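Local coordinates for protein glycoside hydrolase family 81 (PDB 6FOP) that probably hydrolyses beta-1,3-glucans such as laminarin as an endo-acting member of glycoside hydrolase family 81, at residues N325-Q330 / D366-F371. Numbering follows the deposited sequence.
Sequences NELALQ and DRFISF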
loop_
_atom_site.group_PDB
_atom_site.type_symbol
_atom_site.label_atom_id
_atom_site.label_comp_id
_atom_site.label_asym_id
_atom_site.label_seq_id
_atom_site.Cartn_x
_atom_site.Cartn_y
_atom_site.Cartn_z
ATOM N N ASN A 325 -16.275 -13.597 28.862
ATOM C CA ASN A 325 -15.675 -13.693 30.201
ATOM C C ASN A 325 -14.303 -14.344 30.187
ATOM O O ASN A 325 -13.412 -13.931 30.939
ATOM C CB ASN A 325 -16.609 -14.420 31.167
ATOM C CG ASN A 325 -17.777 -13.558 31.602
ATOM O OD1 ASN A 325 -17.681 -12.332 31.666
ATOM N ND2 ASN A 325 -18.876 -14.192 31.921
ATOM N N GLU A 326 -14.127 -15.358 29.347
ATOM C CA GLU A 326 -12.833 -16.017 29.239
ATOM C C GLU A 326 -11.787 -15.007 28.732
ATOM O O GLU A 326 -10.676 -14.949 29.264
ATOM C CB GLU A 326 -12.939 -17.263 28.331
ATOM C CG GLU A 326 -13.735 -18.396 28.988
ATOM C CD GLU A 326 -14.149 -19.546 28.083
ATOM O OE1 GLU A 326 -13.885 -19.509 26.868
ATOM O OE2 GLU A 326 -14.770 -20.529 28.613
ATOM N N LEU A 327 -12.145 -14.217 27.730
ATOM C CA LEU A 327 -11.235 -13.202 27.236
ATOM C C LEU A 327 -10.977 -12.119 28.273
ATOM O O LEU A 327 -9.850 -11.624 28.386
ATOM C CB LEU A 327 -11.774 -12.604 25.932
ATOM C CG LEU A 327 -10.903 -11.516 25.311
ATOM C CD1 LEU A 327 -9.524 -12.017 24.910
ATOM C CD2 LEU A 327 -11.636 -10.919 24.145
ATOM N N ALA A 328 -12.011 -11.720 29.011
ATOM C CA ALA A 328 -11.845 -10.673 30.013
ATOM C C ALA A 328 -10.806 -11.040 31.066
ATOM O O ALA A 328 -10.084 -10.165 31.552
ATOM C CB ALA A 328 -13.175 -10.304 30.644
ATOM N N LEU A 329 -10.705 -12.323 31.405
ATOM C CA LEU A 329 -9.647 -12.758 32.338
ATOM C C LEU A 329 -8.238 -12.486 31.821
ATOM O O LEU A 329 -7.303 -12.346 32.632
ATOM C CB LEU A 329 -9.773 -14.242 32.668
ATOM C CG LEU A 329 -11.001 -14.622 33.481
ATOM C CD1 LEU A 329 -11.043 -16.135 33.595
ATOM C CD2 LEU A 329 -11.043 -13.964 34.857
ATOM N N GLN A 330 -8.102 -12.425 30.488
ATOM C CA GLN A 330 -6.840 -12.158 29.808
ATOM C C GLN A 330 -6.733 -10.749 29.254
ATOM O O GLN A 330 -5.851 -10.476 28.450
ATOM C CB GLN A 330 -6.655 -13.170 28.675
ATOM C CG GLN A 330 -6.863 -14.626 29.063
ATOM C CD GLN A 330 -6.079 -15.065 30.278
ATOM O OE1 GLN A 330 -6.563 -15.875 31.082
ATOM N NE2 GLN A 330 -4.860 -14.552 30.421
ATOM N N ASP A 366 -15.972 -3.057 30.760
ATOM C CA ASP A 366 -15.144 -2.174 31.558
ATOM C C ASP A 366 -13.676 -2.647 31.597
ATOM O O ASP A 366 -12.753 -1.814 31.533
ATOM C CB ASP A 366 -15.685 -2.069 32.984
ATOM C CG ASP A 366 -16.967 -1.260 33.094
ATOM O OD1 ASP A 366 -17.401 -0.582 32.139
ATOM O OD2 ASP A 366 -17.566 -1.332 34.204
ATOM N N ARG A 367 -13.455 -3.964 31.685
ATOM C CA ARG A 367 -12.084 -4.474 31.692
ATOM C C ARG A 367 -11.382 -4.160 30.349
ATOM O O ARG A 367 -10.234 -3.754 30.313
ATOM C CB ARG A 367 -12.049 -5.972 31.974
ATOM C CG ARG A 367 -12.283 -6.263 33.446
ATOM C CD ARG A 367 -11.635 -7.552 33.920
ATOM N NE ARG A 367 -10.207 -7.666 33.587
ATOM C CZ ARG A 367 -9.402 -8.638 34.039
ATOM N NH1 ARG A 367 -9.852 -9.593 34.876
ATOM N NH2 ARG A 367 -8.138 -8.665 33.647
ATOM N N PHE A 368 -12.117 -4.338 29.261
ATOM C CA PHE A 368 -11.548 -4.106 27.936
ATOM C C PHE A 368 -11.232 -2.625 27.744
ATOM O O PHE A 368 -10.109 -2.277 27.376
ATOM C CB PHE A 368 -12.514 -4.579 26.835
ATOM C CG PHE A 368 -12.791 -6.072 26.813
ATOM C CD1 PHE A 368 -11.863 -6.990 27.240
ATOM C CD2 PHE A 368 -13.997 -6.549 26.310
ATOM C CE1 PHE A 368 -12.128 -8.345 27.195
ATOM C CE2 PHE A 368 -14.244 -7.910 26.256
ATOM C CZ PHE A 368 -13.316 -8.791 26.722
ATOM N N ILE A 369 -12.216 -1.753 27.966
ATOM C CA ILE A 369 -12.048 -0.283 27.800
ATOM C C ILE A 369 -10.963 0.243 28.697
ATOM O O ILE A 369 -10.149 1.077 28.297
ATOM C CB ILE A 369 -13.342 0.525 28.068
ATOM C CG1 ILE A 369 -14.332 0.249 26.953
ATOM C CG2 ILE A 369 -13.066 2.033 28.136
ATOM C CD1 ILE A 369 -15.694 0.892 27.104
ATOM N N SER A 370 -10.944 -0.209 29.955
ATOM C CA SER A 370 -9.943 0.254 30.919
ATOM C C SER A 370 -8.532 -0.048 30.434
ATOM O O SER A 370 -7.637 0.794 30.509
ATOM C CB SER A 370 -10.154 -0.395 32.290
ATOM O OG SER A 370 -9.139 -0.023 33.206
ATOM N N PHE A 371 -8.320 -1.279 29.963
ATOM C CA PHE A 371 -6.998 -1.659 29.469
ATOM C C PHE A 371 -6.639 -0.916 28.179
ATOM O O PHE A 371 -5.505 -0.471 28.025
ATOM C CB PHE A 371 -6.827 -3.180 29.293
ATOM C CG PHE A 371 -5.387 -3.570 29.075
ATOM C CD1 PHE A 371 -4.524 -3.630 30.151
ATOM C CD2 PHE A 371 -4.874 -3.770 27.804
ATOM C CE1 PHE A 371 -3.192 -3.953 29.998
ATOM C CE2 PHE A 371 -3.533 -4.117 27.645
ATOM C CZ PHE A 371 -2.700 -4.201 28.732
HETATM O O HOH W 1 -7.493 -12.041 35.430
#
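One face of the Arg367 guanidinium lies against the C-terminal part of helix 317-329: Ala328 O stands 3.0 Å from Arg367 CZ, above the centre of the plane. Arg367 NE and NH2 each lie 3.2 Å from Ala328 O, but their N-H groups point along the plane, so the angles are too poor for hydrogen bonding and the attraction is probably electrostatic, positive charge under carbonyl. Leu329 N shares this face. At the guanidinium edge, in plane, a water donates to Leu329 O (2.8 Å) and accepts a weak bond from Arg367 NH1. The Phe368 ring meets its neighbours obliquely, CE1 lying 3.7 Å from Ala328 CA and CZ 3.7 Å from Leu327 CD2; the Leu327 and Phe368 side chains cross at about a right angle. Both helices belong to the C-terminal domain of family 81, consistent with the (alpha/alpha)6 barrel of the six-hairpin clan; the axes of segments 325-329 and 366-371 come within 10.1 Å, their directions inclined at 35°. Helix 339-359, which links them in sequence, adds Ala352 against Leu327 and Leu349 against Phe368. Leu327 CG, anti to its backbone N (chi1 180°), packs on the CE1-CZ side of the ring. Asp332 forms a long, weak ion pair with Arg367 NH2.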